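Side-chain contacts in fervidolysin (Fervidobacterium pennivorans, PDB 1R6V), which degrades keratin into peptides as a subtilisin-like serine protease, allowing the bacterium to grow on native feathers: residues A[97-102]-A[239-244]; A[184-189]-A[194-199]; A[248-253]-A[278-283]; A[22-27]-A[72-77]; A[104-109]-A[344-349]. The protein carries 1 engineered substitution. All blocks are in the same frame, centred on the assembly; numbering follows the deposited sequence.

Contact 1. Residues A[97-102]-A[239-244]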
# COMPACT_ATOMS: atom_id res chain seq x y z
N LYS A 97 2.84 0.95 -10.78
CA LYS A 97 2.51 -0.14 -11.69
C LYS A 97 1.96 -1.32 -10.90
O LYS A 97 2.48 -1.66 -9.83
CB LYS A 97 3.77 -0.59 -12.45
CG LYS A 97 4.39 0.47 -13.36
CD LYS A 97 3.52 0.76 -14.57
CE LYS A 97 4.21 1.74 -15.51
NZ LYS A 97 5.56 1.26 -15.90
N ARG A 98 0.90 -1.94 -11.41
CA ARG A 98 0.31 -3.13 -10.77
C ARG A 98 -0.02 -4.14 -11.85
O ARG A 98 -0.27 -3.78 -12.99
CB ARG A 98 -1.00 -2.82 -10.05
CG ARG A 98 -0.97 -1.65 -9.12
CD ARG A 98 -0.24 -1.90 -7.81
NE ARG A 98 -0.21 -0.67 -7.04
CZ ARG A 98 0.59 -0.44 -6.01
NH1 ARG A 98 1.44 -1.37 -5.59
NH2 ARG A 98 0.59 0.76 -5.43
N GLU A 99 -0.04 -5.41 -11.48
CA GLU A 99 -0.38 -6.44 -12.43
C GLU A 99 -1.33 -7.40 -11.78
O GLU A 99 -1.32 -7.58 -10.57
CB GLU A 99 0.88 -7.20 -12.87
CG GLU A 99 1.95 -6.29 -13.45
CD GLU A 99 3.18 -7.04 -13.92
OE1 GLU A 99 3.82 -7.72 -13.09
OE2 GLU A 99 3.51 -6.93 -15.12
N LEU A 100 -2.17 -8.01 -12.60
CA LEU A 100 -3.11 -9.00 -12.12
C LEU A 100 -2.29 -10.26 -11.84
O LEU A 100 -1.36 -10.58 -12.59
CB LEU A 100 -4.13 -9.29 -13.22
CG LEU A 100 -5.41 -10.04 -12.88
CD1 LEU A 100 -6.32 -9.15 -12.07
CD2 LEU A 100 -6.10 -10.47 -14.18
N ILE A 101 -2.59 -10.95 -10.75
CA ILE A 101 -1.90 -12.20 -10.44
C ILE A 101 -2.68 -13.22 -11.26
O ILE A 101 -3.56 -13.92 -10.75
CB ILE A 101 -1.99 -12.49 -8.93
CG1 ILE A 101 -1.31 -11.36 -8.15
CG2 ILE A 101 -1.31 -13.82 -8.60
CD1 ILE A 101 -1.52 -11.41 -6.63
N LYS A 102 -2.33 -13.30 -12.54
CA LYS A 102 -3.00 -14.14 -13.53
C LYS A 102 -3.07 -15.65 -13.35
O LYS A 102 -2.05 -16.33 -13.20
CB LYS A 102 -2.41 -13.85 -14.92
CG LYS A 102 -2.72 -12.46 -15.47
CD LYS A 102 -4.08 -12.38 -16.18
CE LYS A 102 -4.11 -13.16 -17.49
NZ LYS A 102 -5.48 -13.23 -18.07
N GLY A 239 -4.82 1.89 -22.00
CA GLY A 239 -3.38 1.74 -22.19
C GLY A 239 -2.69 0.75 -21.27
O GLY A 239 -3.34 0.06 -20.47
N GLY A 240 -1.37 0.69 -21.38
CA GLY A 240 -0.59 -0.22 -20.57
C GLY A 240 -1.13 -1.64 -20.58
O GLY A 240 -1.42 -2.18 -21.64
N ASN A 241 -1.26 -2.24 -19.40
CA ASN A 241 -1.77 -3.60 -19.30
C ASN A 241 -3.23 -3.59 -18.87
O ASN A 241 -3.77 -4.61 -18.45
CB ASN A 241 -0.93 -4.41 -18.30
CG ASN A 241 -0.97 -3.82 -16.90
OD1 ASN A 241 -1.61 -2.79 -16.67
ND2 ASN A 241 -0.29 -4.48 -15.97
N GLY A 242 -3.86 -2.43 -18.99
CA GLY A 242 -5.26 -2.33 -18.62
C GLY A 242 -5.49 -1.87 -17.19
O GLY A 242 -6.62 -1.55 -16.83
N TYR A 243 -4.43 -1.83 -16.38
CA TYR A 243 -4.59 -1.39 -14.99
C TYR A 243 -5.09 0.05 -15.03
O TYR A 243 -4.50 0.89 -15.72
CB TYR A 243 -3.27 -1.45 -14.23
CG TYR A 243 -3.41 -1.03 -12.79
CD1 TYR A 243 -4.36 -1.64 -11.97
CD2 TYR A 243 -2.61 -0.03 -12.24
CE1 TYR A 243 -4.52 -1.27 -10.63
CE2 TYR A 243 -2.76 0.35 -10.90
CZ TYR A 243 -3.72 -0.28 -10.11
OH TYR A 243 -3.87 0.12 -8.79
N VAL A 244 -6.16 0.35 -14.29
CA VAL A 244 -6.75 1.68 -14.31
C VAL A 244 -6.01 2.73 -13.48
O VAL A 244 -6.31 3.92 -13.60
CB VAL A 244 -8.24 1.65 -13.86
CG1 VAL A 244 -9.03 0.75 -14.80
CG2 VAL A 244 -8.37 1.16 -12.42
O HOH W 1 0.35 -1.21 -14.39
O HOH W 2 0.63 -7.03 -16.81

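Contact 2. Residues A[184-189]-A[194-199]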
# COMPACT_ATOMS: atom_id res chain seq x y z
N PHE A 184 -14.02 5.18 -16.20
CA PHE A 184 -14.91 6.08 -16.92
C PHE A 184 -16.09 6.53 -16.09
O PHE A 184 -17.08 7.05 -16.62
CB PHE A 184 -15.39 5.41 -18.20
CG PHE A 184 -14.28 4.93 -19.08
CD1 PHE A 184 -13.82 3.62 -18.99
CD2 PHE A 184 -13.68 5.80 -19.98
CE1 PHE A 184 -12.76 3.18 -19.78
CE2 PHE A 184 -12.62 5.37 -20.77
CZ PHE A 184 -12.16 4.06 -20.67
N ASP A 185 -15.99 6.33 -14.77
CA ASP A 185 -17.04 6.68 -13.83
C ASP A 185 -18.37 6.18 -14.38
O ASP A 185 -19.39 6.88 -14.35
CB ASP A 185 -17.06 8.20 -13.61
CG ASP A 185 -18.07 8.63 -12.58
OD1 ASP A 185 -18.26 7.90 -11.58
OD2 ASP A 185 -18.68 9.71 -12.76
N GLU A 186 -18.33 4.95 -14.87
CA GLU A 186 -19.47 4.29 -15.48
C GLU A 186 -20.10 3.22 -14.59
O GLU A 186 -19.42 2.28 -14.15
CB GLU A 186 -19.03 3.66 -16.80
CG GLU A 186 -20.11 2.97 -17.59
CD GLU A 186 -19.53 2.23 -18.80
OE1 GLU A 186 -18.56 2.74 -19.40
OE2 GLU A 186 -20.05 1.14 -19.16
N GLU A 187 -21.39 3.36 -14.33
CA GLU A 187 -22.13 2.40 -13.52
C GLU A 187 -22.40 1.19 -14.42
O GLU A 187 -22.73 1.36 -15.60
CB GLU A 187 -23.44 3.04 -13.07
CG GLU A 187 -23.62 3.11 -11.57
CD GLU A 187 -24.47 1.97 -11.04
OE1 GLU A 187 -24.02 0.80 -11.10
OE2 GLU A 187 -25.59 2.25 -10.56
N LEU A 188 -22.24 -0.01 -13.87
CA LEU A 188 -22.46 -1.24 -14.62
C LEU A 188 -23.78 -1.88 -14.17
O LEU A 188 -23.90 -2.37 -13.05
CB LEU A 188 -21.30 -2.22 -14.38
CG LEU A 188 -19.92 -1.65 -14.74
CD1 LEU A 188 -18.79 -2.56 -14.22
CD2 LEU A 188 -19.84 -1.50 -16.25
N PRO A 189 -24.79 -1.88 -15.05
CA PRO A 189 -26.10 -2.46 -14.71
C PRO A 189 -26.03 -3.92 -14.29
O PRO A 189 -25.20 -4.68 -14.78
CB PRO A 189 -26.91 -2.27 -15.99
CG PRO A 189 -26.31 -1.03 -16.59
CD PRO A 189 -24.82 -1.27 -16.40
N SER A 194 -19.42 -7.26 -18.02
CA SER A 194 -18.45 -6.18 -17.80
C SER A 194 -17.04 -6.73 -17.85
O SER A 194 -16.12 -6.11 -17.33
CB SER A 194 -18.70 -5.49 -16.44
OG SER A 194 -18.62 -6.42 -15.37
N SER A 195 -16.86 -7.85 -18.55
CA SER A 195 -15.56 -8.51 -18.64
C SER A 195 -14.51 -7.81 -19.52
O SER A 195 -13.79 -8.45 -20.29
CB SER A 195 -15.76 -9.98 -19.06
OG SER A 195 -16.38 -10.11 -20.33
N TYR A 196 -14.40 -6.49 -19.38
CA TYR A 196 -13.45 -5.71 -20.16
C TYR A 196 -11.98 -6.14 -20.07
O TYR A 196 -11.24 -6.03 -21.05
CB TYR A 196 -13.55 -4.24 -19.77
CG TYR A 196 -14.90 -3.63 -20.05
CD1 TYR A 196 -15.31 -3.37 -21.35
CD2 TYR A 196 -15.79 -3.34 -19.02
CE1 TYR A 196 -16.56 -2.85 -21.63
CE2 TYR A 196 -17.05 -2.82 -19.28
CZ TYR A 196 -17.42 -2.58 -20.59
OH TYR A 196 -18.67 -2.07 -20.86
N GLY A 197 -11.56 -6.63 -18.91
CA GLY A 197 -10.16 -7.01 -18.73
C GLY A 197 -9.79 -8.46 -18.99
O GLY A 197 -8.63 -8.84 -18.85
N GLY A 198 -10.77 -9.28 -19.34
CA GLY A 198 -10.46 -10.67 -19.59
C GLY A 198 -11.40 -11.59 -18.82
O GLY A 198 -12.43 -11.14 -18.31
N SER A 199 -11.00 -12.85 -18.68
CA SER A 199 -11.82 -13.86 -18.04
C SER A 199 -11.71 -14.08 -16.53
O SER A 199 -12.61 -14.66 -15.94
CB SER A 199 -11.55 -15.21 -18.72
OG SER A 199 -10.22 -15.61 -18.46

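Contact 3. Residues A[248-253]-A[278-283]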
# COMPACT_ATOMS: atom_id res chain seq x y z
N TYR A 248 -7.83 5.34 -9.67
CA TYR A 248 -9.14 4.81 -10.03
C TYR A 248 -9.51 3.57 -9.21
O TYR A 248 -10.69 3.33 -8.96
CB TYR A 248 -9.23 4.55 -11.54
CG TYR A 248 -9.28 5.85 -12.35
CD1 TYR A 248 -8.14 6.36 -12.95
CD2 TYR A 248 -10.46 6.57 -12.45
CE1 TYR A 248 -8.18 7.59 -13.65
CE2 TYR A 248 -10.51 7.79 -13.14
CZ TYR A 248 -9.37 8.29 -13.73
OH TYR A 248 -9.42 9.49 -14.40
N VAL A 249 -8.52 2.79 -8.79
CA VAL A 249 -8.81 1.63 -7.94
C VAL A 249 -9.37 2.17 -6.61
O VAL A 249 -10.36 1.65 -6.09
CB VAL A 249 -7.55 0.78 -7.67
CG1 VAL A 249 -7.86 -0.27 -6.58
CG2 VAL A 249 -7.13 0.06 -8.97
N ALA A 250 -8.73 3.20 -6.05
CA ALA A 250 -9.22 3.79 -4.81
C ALA A 250 -10.68 4.24 -5.00
O ALA A 250 -11.53 4.03 -4.13
CB ALA A 250 -8.32 4.98 -4.38
N ALA A 251 -10.97 4.88 -6.14
CA ALA A 251 -12.34 5.31 -6.42
C ALA A 251 -13.28 4.11 -6.43
O ALA A 251 -14.39 4.19 -5.91
CB ALA A 251 -12.41 6.02 -7.77
N GLY A 252 -12.85 3.01 -7.05
CA GLY A 252 -13.68 1.81 -7.10
C GLY A 252 -13.90 1.18 -5.73
O GLY A 252 -14.99 0.68 -5.43
N ILE A 253 -12.86 1.20 -4.89
CA ILE A 253 -12.96 0.63 -3.54
C ILE A 253 -13.88 1.49 -2.70
O ILE A 253 -14.71 0.98 -1.94
CB ILE A 253 -11.57 0.54 -2.88
CG1 ILE A 253 -10.79 -0.63 -3.50
CG2 ILE A 253 -11.69 0.36 -1.35
CD1 ILE A 253 -9.31 -0.66 -3.10
N LYS A 278 -3.37 2.73 0.64
CA LYS A 278 -3.40 2.43 2.08
C LYS A 278 -4.67 3.07 2.62
O LYS A 278 -5.46 2.44 3.34
CB LYS A 278 -2.18 3.05 2.78
CG LYS A 278 -2.09 2.84 4.31
CD LYS A 278 -1.55 1.46 4.63
CE LYS A 278 -1.12 1.34 6.09
NZ LYS A 278 -2.25 1.39 7.06
N GLU A 279 -4.87 4.33 2.25
CA GLU A 279 -6.05 5.06 2.71
C GLU A 279 -7.35 4.41 2.25
O GLU A 279 -8.32 4.35 2.99
CB GLU A 279 -6.03 6.50 2.20
CG GLU A 279 -5.12 7.43 2.93
CD GLU A 279 -5.50 7.59 4.40
OE1 GLU A 279 -6.58 8.13 4.72
OE2 GLU A 279 -4.70 7.18 5.24
N ALA A 280 -7.37 3.92 1.02
CA ALA A 280 -8.57 3.28 0.50
C ALA A 280 -8.86 1.96 1.22
O ALA A 280 -10.01 1.66 1.56
CB ALA A 280 -8.41 3.03 -0.99
N PHE A 281 -7.82 1.16 1.43
CA PHE A 281 -8.00 -0.09 2.14
C PHE A 281 -8.44 0.15 3.57
O PHE A 281 -9.31 -0.56 4.08
CB PHE A 281 -6.72 -0.93 2.12
CG PHE A 281 -6.70 -1.93 1.02
CD1 PHE A 281 -6.67 -1.53 -0.32
CD2 PHE A 281 -6.79 -3.29 1.31
CE1 PHE A 281 -6.73 -2.48 -1.37
CE2 PHE A 281 -6.85 -4.25 0.27
CZ PHE A 281 -6.82 -3.84 -1.06
N ASP A 282 -7.85 1.16 4.21
CA ASP A 282 -8.20 1.47 5.59
C ASP A 282 -9.62 2.04 5.68
O ASP A 282 -10.32 1.83 6.66
CB ASP A 282 -7.17 2.44 6.19
CG ASP A 282 -5.79 1.79 6.39
OD1 ASP A 282 -5.69 0.55 6.20
OD2 ASP A 282 -4.83 2.52 6.73
N TYR A 283 -10.03 2.78 4.64
CA TYR A 283 -11.39 3.33 4.57
C TYR A 283 -12.39 2.18 4.55
O TYR A 283 -13.38 2.16 5.27
CB TYR A 283 -11.56 4.13 3.28
CG TYR A 283 -12.93 4.72 3.05
CD1 TYR A 283 -13.26 5.98 3.55
CD2 TYR A 283 -13.88 4.07 2.25
CE1 TYR A 283 -14.50 6.57 3.26
CE2 TYR A 283 -15.11 4.64 1.95
CZ TYR A 283 -15.41 5.90 2.46
OH TYR A 283 -16.61 6.49 2.18

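Contact 4. Residues A[22-27]-A[72-77]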
# COMPACT_ATOMS: atom_id res chain seq x y z
N GLY A 22 6.14 10.49 -2.84
CA GLY A 22 6.22 9.05 -3.03
C GLY A 22 7.52 8.70 -3.74
O GLY A 22 7.94 9.39 -4.67
N GLU A 23 8.15 7.61 -3.32
CA GLU A 23 9.41 7.20 -3.93
C GLU A 23 9.27 6.91 -5.41
O GLU A 23 8.32 6.25 -5.84
CB GLU A 23 9.96 5.95 -3.22
CG GLU A 23 11.27 5.45 -3.83
CD GLU A 23 11.88 4.27 -3.09
OE1 GLU A 23 12.94 3.78 -3.53
OE2 GLU A 23 11.30 3.84 -2.08
N LEU A 24 10.22 7.42 -6.19
CA LEU A 24 10.24 7.24 -7.63
C LEU A 24 11.25 6.17 -8.01
O LEU A 24 12.44 6.29 -7.71
CB LEU A 24 10.61 8.57 -8.31
CG LEU A 24 9.48 9.42 -8.89
CD1 LEU A 24 8.26 9.42 -8.02
CD2 LEU A 24 9.99 10.84 -9.14
N ARG A 25 10.76 5.12 -8.68
CA ARG A 25 11.58 3.99 -9.11
C ARG A 25 11.36 3.77 -10.61
O ARG A 25 10.23 3.58 -11.04
CB ARG A 25 11.14 2.74 -8.36
CG ARG A 25 12.03 1.54 -8.53
CD ARG A 25 13.22 1.68 -7.61
NE ARG A 25 13.51 0.41 -6.94
CZ ARG A 25 13.73 0.30 -5.64
NH1 ARG A 25 13.69 1.37 -4.85
NH2 ARG A 25 14.01 -0.89 -5.12
N ASP A 26 12.43 3.79 -11.40
CA ASP A 26 12.26 3.59 -12.84
C ASP A 26 11.44 2.35 -13.17
O ASP A 26 11.64 1.29 -12.58
CB ASP A 26 13.63 3.50 -13.54
CG ASP A 26 14.38 4.80 -13.48
OD1 ASP A 26 13.81 5.83 -13.91
OD2 ASP A 26 15.54 4.80 -13.01
N GLY A 27 10.52 2.50 -14.12
CA GLY A 27 9.68 1.39 -14.53
C GLY A 27 8.64 0.94 -13.51
O GLY A 27 7.87 0.03 -13.79
N MET A 72 4.60 16.96 -18.92
CA MET A 72 5.57 17.10 -17.84
C MET A 72 5.67 15.72 -17.19
O MET A 72 4.69 14.97 -17.22
CB MET A 72 5.06 18.14 -16.83
CG MET A 72 6.11 18.76 -15.92
SD MET A 72 5.45 20.01 -14.74
CE MET A 72 5.17 21.41 -15.80
N THR A 73 6.83 15.38 -16.66
CA THR A 73 7.00 14.08 -16.02
C THR A 73 6.73 14.23 -14.53
O THR A 73 6.69 15.34 -14.01
CB THR A 73 8.44 13.54 -16.17
OG1 THR A 73 9.34 14.38 -15.44
CG2 THR A 73 8.87 13.51 -17.63
N VAL A 74 6.57 13.11 -13.84
CA VAL A 74 6.33 13.15 -12.41
C VAL A 74 7.51 13.84 -11.74
O VAL A 74 7.32 14.70 -10.88
CB VAL A 74 6.17 11.73 -11.84
CG1 VAL A 74 6.07 11.78 -10.32
CG2 VAL A 74 4.94 11.05 -12.45
N LYS A 75 8.72 13.49 -12.16
CA LYS A 75 9.92 14.08 -11.57
C LYS A 75 9.90 15.60 -11.72
O LYS A 75 10.20 16.34 -10.79
CB LYS A 75 11.18 13.49 -12.21
CG LYS A 75 12.46 13.80 -11.45
CD LYS A 75 13.64 13.13 -12.15
CE LYS A 75 14.96 13.57 -11.56
NZ LYS A 75 15.06 13.21 -10.12
N GLN A 76 9.52 16.07 -12.91
CA GLN A 76 9.45 17.50 -13.14
C GLN A 76 8.36 18.14 -12.27
O GLN A 76 8.51 19.27 -11.80
CB GLN A 76 9.18 17.78 -14.62
CG GLN A 76 10.30 17.33 -15.54
CD GLN A 76 9.97 17.58 -16.99
OE1 GLN A 76 8.84 17.38 -17.42
NE2 GLN A 76 10.97 18.00 -17.76
N ALA A 77 7.26 17.42 -12.06
CA ALA A 77 6.18 17.95 -11.21
C ALA A 77 6.70 18.07 -9.78
O ALA A 77 6.41 19.04 -9.07
CB ALA A 77 4.94 17.02 -11.26

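Contact 5. Residues A[104-109]-A[344-349]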
# COMPACT_ATOMS: atom_id res chain seq x y z
N THR A 104 -3.62 -19.60 -14.48
CA THR A 104 -3.25 -20.34 -15.68
C THR A 104 -4.20 -21.52 -15.86
O THR A 104 -4.75 -22.02 -14.89
CB THR A 104 -1.80 -20.84 -15.62
OG1 THR A 104 -1.61 -21.62 -14.44
CG2 THR A 104 -0.83 -19.67 -15.60
N VAL A 105 -4.39 -21.95 -17.10
CA VAL A 105 -5.29 -23.05 -17.36
C VAL A 105 -4.64 -24.40 -17.08
O VAL A 105 -3.43 -24.58 -17.28
CB VAL A 105 -5.78 -23.01 -18.83
CG1 VAL A 105 -6.58 -24.28 -19.17
CG2 VAL A 105 -6.64 -21.78 -19.04
N VAL A 106 -5.44 -25.34 -16.57
CA VAL A 106 -4.97 -26.69 -16.33
C VAL A 106 -6.04 -27.66 -16.82
O VAL A 106 -7.18 -27.27 -17.09
CB VAL A 106 -4.65 -26.99 -14.83
CG1 VAL A 106 -3.58 -26.03 -14.32
CG2 VAL A 106 -5.93 -26.92 -13.97
N LYS A 107 -5.66 -28.93 -16.97
CA LYS A 107 -6.60 -29.94 -17.43
C LYS A 107 -7.41 -30.52 -16.30
O LYS A 107 -6.99 -30.48 -15.14
CB LYS A 107 -5.84 -31.09 -18.10
CG LYS A 107 -5.09 -30.71 -19.35
CD LYS A 107 -6.01 -30.36 -20.50
CE LYS A 107 -5.21 -30.10 -21.77
NZ LYS A 107 -6.06 -29.76 -22.93
N PRO A 108 -8.60 -31.05 -16.60
CA PRO A 108 -9.39 -31.63 -15.52
C PRO A 108 -8.62 -32.82 -14.95
O PRO A 108 -7.78 -33.41 -15.63
CB PRO A 108 -10.69 -32.06 -16.21
CG PRO A 108 -10.32 -32.12 -17.69
CD PRO A 108 -9.38 -30.96 -17.85
N ASN A 109 -8.91 -33.14 -13.70
CA ASN A 109 -8.25 -34.25 -13.03
C ASN A 109 -9.27 -35.04 -12.21
O ASN A 109 -9.62 -34.67 -11.10
CB ASN A 109 -7.13 -33.73 -12.13
CG ASN A 109 -6.45 -34.84 -11.36
OD1 ASN A 109 -6.68 -36.01 -11.62
ND2 ASN A 109 -5.61 -34.47 -10.40
N GLY A 344 -6.56 -24.08 -4.83
CA GLY A 344 -6.13 -23.17 -5.88
C GLY A 344 -5.53 -23.87 -7.09
O GLY A 344 -4.77 -23.26 -7.85
N VAL A 345 -5.87 -25.14 -7.26
CA VAL A 345 -5.38 -25.90 -8.41
C VAL A 345 -6.56 -26.71 -8.94
O VAL A 345 -7.33 -27.24 -8.17
CB VAL A 345 -4.20 -26.84 -7.99
CG1 VAL A 345 -3.66 -27.56 -9.20
CG2 VAL A 345 -3.08 -26.02 -7.34
N THR A 346 -6.72 -26.75 -10.26
CA THR A 346 -7.82 -27.50 -10.87
C THR A 346 -9.18 -27.03 -10.35
O THR A 346 -10.02 -27.82 -9.92
CB THR A 346 -7.65 -29.02 -10.63
OG1 THR A 346 -6.28 -29.38 -10.89
CG2 THR A 346 -8.55 -29.83 -11.58
N ILE A 347 -9.38 -25.72 -10.40
CA ILE A 347 -10.63 -25.12 -9.95
C ILE A 347 -11.51 -24.82 -11.16
O ILE A 347 -11.21 -23.93 -11.97
CB ILE A 347 -10.38 -23.79 -9.19
CG1 ILE A 347 -9.43 -24.02 -8.01
CG2 ILE A 347 -11.71 -23.19 -8.74
CD1 ILE A 347 -9.88 -25.10 -7.03
N LEU A 348 -12.62 -25.55 -11.24
CA LEU A 348 -13.59 -25.41 -12.31
C LEU A 348 -14.54 -24.27 -11.99
O LEU A 348 -15.13 -24.24 -10.92
CB LEU A 348 -14.38 -26.71 -12.46
CG LEU A 348 -15.47 -26.67 -13.54
CD1 LEU A 348 -14.82 -26.42 -14.90
CD2 LEU A 348 -16.24 -28.01 -13.56
N SER A 349 -14.68 -23.33 -12.93
CA SER A 349 -15.60 -22.21 -12.74
C SER A 349 -16.03 -21.59 -14.06
O SER A 349 -15.60 -22.01 -15.14
CB SER A 349 -14.97 -21.13 -11.86
OG SER A 349 -15.98 -20.20 -11.45
O HOH W 3 -5.18 -30.38 -13.26

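Contact 1. Residues A[97-102]-A[239-244]
Arg98, in the last part of the propeptide, meets Asn241 and Tyr243 at an Asx turn of the catalytic domain. In that turn Asn241 OD1 accepts from Tyr243 N at 3.0 Å, with the donor well above the carbonyl plane. The amide nitrogen faces the propeptide. Asn241 ND2 gives a nearly straight bond (170°) to Arg98 O at 3.1 Å, in the carbonyl plane. Asn241 ND2 also donates, at 2.8 Å, to a water weakly bound to Glu99 OE2. Next to this, the ring of Tyr243 carries Arg98 CB over the centre of one face, 3.6 Å from the centroid. CG of Tyr243 is anti to its own N (chi1 -179°), which turns the ring alongside the arginine. The two side chains then run the same way to Asp246, where Arg98 NE makes a salt bridge and Tyr243 OH a hydrogen bond. Arg98 NH1 also bonds Gly272 O. With an alanine here in place of the tyrosine, Arg98 would probably lose the face under its methylenes, and Asp246 one of its partners. The shared carboxylate and amide clasp suggest that polar bonds and the CH-pi contact help set how the propeptide lies on this loop.

Contact 2. Residues A[184-189]-A[194-199]
Leu188 meets Ser194 and Tyr196 through its two methyl groups. CG of Leu188 sits beside the backbone N (chi1 -57°), and from there the branches diverge. Leu188 CD1 lies 3.7 Å from Ser194 CB. Leu188 CD2 comes to the ring edge of Tyr196, near the ring plane, 4.3 Å from Tyr196 CE2. Ser194 OG is tucked between the backbone N and carbonyl carbon (chi1 58°) and is hydrogen-bonded to Val165 N, while CB faces the leucine. Glu186 and Leu188 lie on strand 186-188, which pairs antiparallel with strand 179-181. Asp185 and Glu186 both face Arg181, a G1 beta bulge. Segment 194-199 follows in the chain and leads into helix 200-209, whose first residue is Ala200, an engineered residue at what is probably a charge-relay position. Glu186 is fully extended as far as its carboxylate and crosses Tyr196 at about a right angle. The carboxylate and ring planes are 79° apart. Glu186 OE2 stays 3.9 Å from Tyr196 OH, so the two are neighbours rather than close partners. The other oxygen, OE1, forms a salt bridge with Arg181, which also makes a cation-pi contact with the Tyr196 ring.

Contact 3. Residues A[248-253]-A[278-283]
Lys278 NZ is gripped twice. Asp282 OD2, one turn on in the same helix, takes it in a 2.8 Å salt bridge through its syn lone pair. Arg489 O, in a strand of the Ig-like region, accepts a second hydrogen bond. Helix 246-258 packs on a different side of helix 275-286, through Ala280 and Phe281. No hydrogen bond joins the two segments; the meeting is apolar. Ala250 CB and Ala280 CB stand 3.9 Å apart where the backbones come closest, and their small size suits an approach of 9.3 Å between the axes of the two segments. Ile253 carries the rest. Its CG1 branch lies beside the backbone N (chi1 -75°), which leaves CG2 anti to that N and facing Ala280. Ile253 CG2 rests 3.6 Å from Ala280 O and also nears Ala280 CB. The other branch reaches further and sets Ile253 CD1 3.6 Å from Phe281 CE1, approaching the ring obliquely. Phe281 starts out away from the neighbouring helix, but its ring swings back to meet this methyl and also touches the ring of His266. An alanine here in place of Ile253 would probably open a gap between the helices and leave Phe281 without this neighbour. Leu59, in the propeptide sheet, touches Ala250 and Ala251. The two helix segments run nearly parallel, 8° apart. Helix 275-286 links the parallel neighbours 263-269 and 290-294, and helix 246-258 leads into strand 263-269. Such side-by-side helices are characteristic of the alpha/beta subtilase fold, with its beta-alpha-beta crossovers.

Contact 4. Residues A[22-27]-A[72-77]
Leu24 touches the start of helix 74-81 with both methyl groups. Leu24 CD1 lies 4.0 Å from Val74 CG1, the side chains crossing at a slant. Leu24 CD2 rests against the helix backbone, 4.1 Å from Lys75 CA, and also nears Lys75 CB. Val74 puts CG1 anti to its N (chi1 174°), which points that methyl at the leucine. The contact is small and wholly apolar. The next shell fixes the helix start. Thr73 is the N-cap, and Thr73 OG1 accepts from Gln76 N at 3.0 Å. Gln76 OE1 returns the bond, taking Thr73 N at 2.9 Å with the donor tilted 24° from the carbonyl plane. Together they form a capping box. Glu31 OE2 accepts from Val74 N, so the loop that carries Leu24 also holds the helix start, through Glu31. That loop is braced as well. Arg25 NH1 and Glu23 OE1 make a 2.8 Å salt bridge at the guanidinium edge. Gly22 O bonds Tyr78 OH, on the same helix, and Glu23 O bonds Tyr96 OH. Farther out, Lys75 NZ reaches Tyr524 OH. The contact joins the lead-in loop to the second helix of the prodomain. Two helices and four antiparallel strands in the order 2-3-1-4 make this a ferredoxin-like beta-alpha-beta-beta-alpha-beta fold, as in other subtilase propeptides.

Contact 5. Residues A[104-109]-A[344-349]
Val106 and Thr346 make the close part of this contact, where the backbones also come nearest. With CG1 of Val106 anti to the carbonyl carbon (chi1 -59°), CG2 falls between N and C and meets the threonine backbone, Val106 CG2 lying 3.7 Å from Thr346 CA. Thr346 OG1 lies 4.0 Å from the same methyl. Thr346 has left-handed backbone angles (57°/51°), as fits its place in a beta bulge. From there the packing slackens. Thr346 CG2 faces the chain after Val106, at 3.9 Å from both Lys107 O and Asn109 N. Of the Asn109 side chain, CB comes nearest, 4.2 Å from Thr346 CG2, while OD1 accepts from Asp111 N. On this looser side a water bridges the segments. It donates to Lys107 O at 2.6 Å and is hydrogen-bonded to Thr346 OG1 at 2.8 Å. Lys107 CB points away from segment 344-349, and the residue is exposed. No direct hydrogen bond joins the two segments. What holds them in line is strand 374-378, which lies between strands 104-105 and 347-350 and pairs antiparallel with each. Val106 bonds Tyr376 through its backbone, and Ile347 bonds Tyr377. Thr346 and Ile347 both face Tyr377, a G1 beta bulge at the edge of this three-stranded sheet, in which a propeptide strand is added to two strands of the catalytic domain.

How the contacts relate
From the N terminus, contact 4 closes first, within the prodomain, around its first helix and three of its sheet strands. Contact 1 then ties the propeptide tail to a loop of the catalytic domain, and contact 5 fastens the next part of that tail much farther along. These two cross, because their segments alternate in the chain. Contact 2, a short closure between strand 186-188 and the loop before helix 200-209, falls within both loops. Contact 3 joins two catalytic-domain helices; it lies within the loop of contact 5 but follows contact 1. Contacts 1 and 3 touch where Tyr243 and Val244 pack on Val249. Contacts 1 and 4 meet at a weak bond from Lys97 to Gly27.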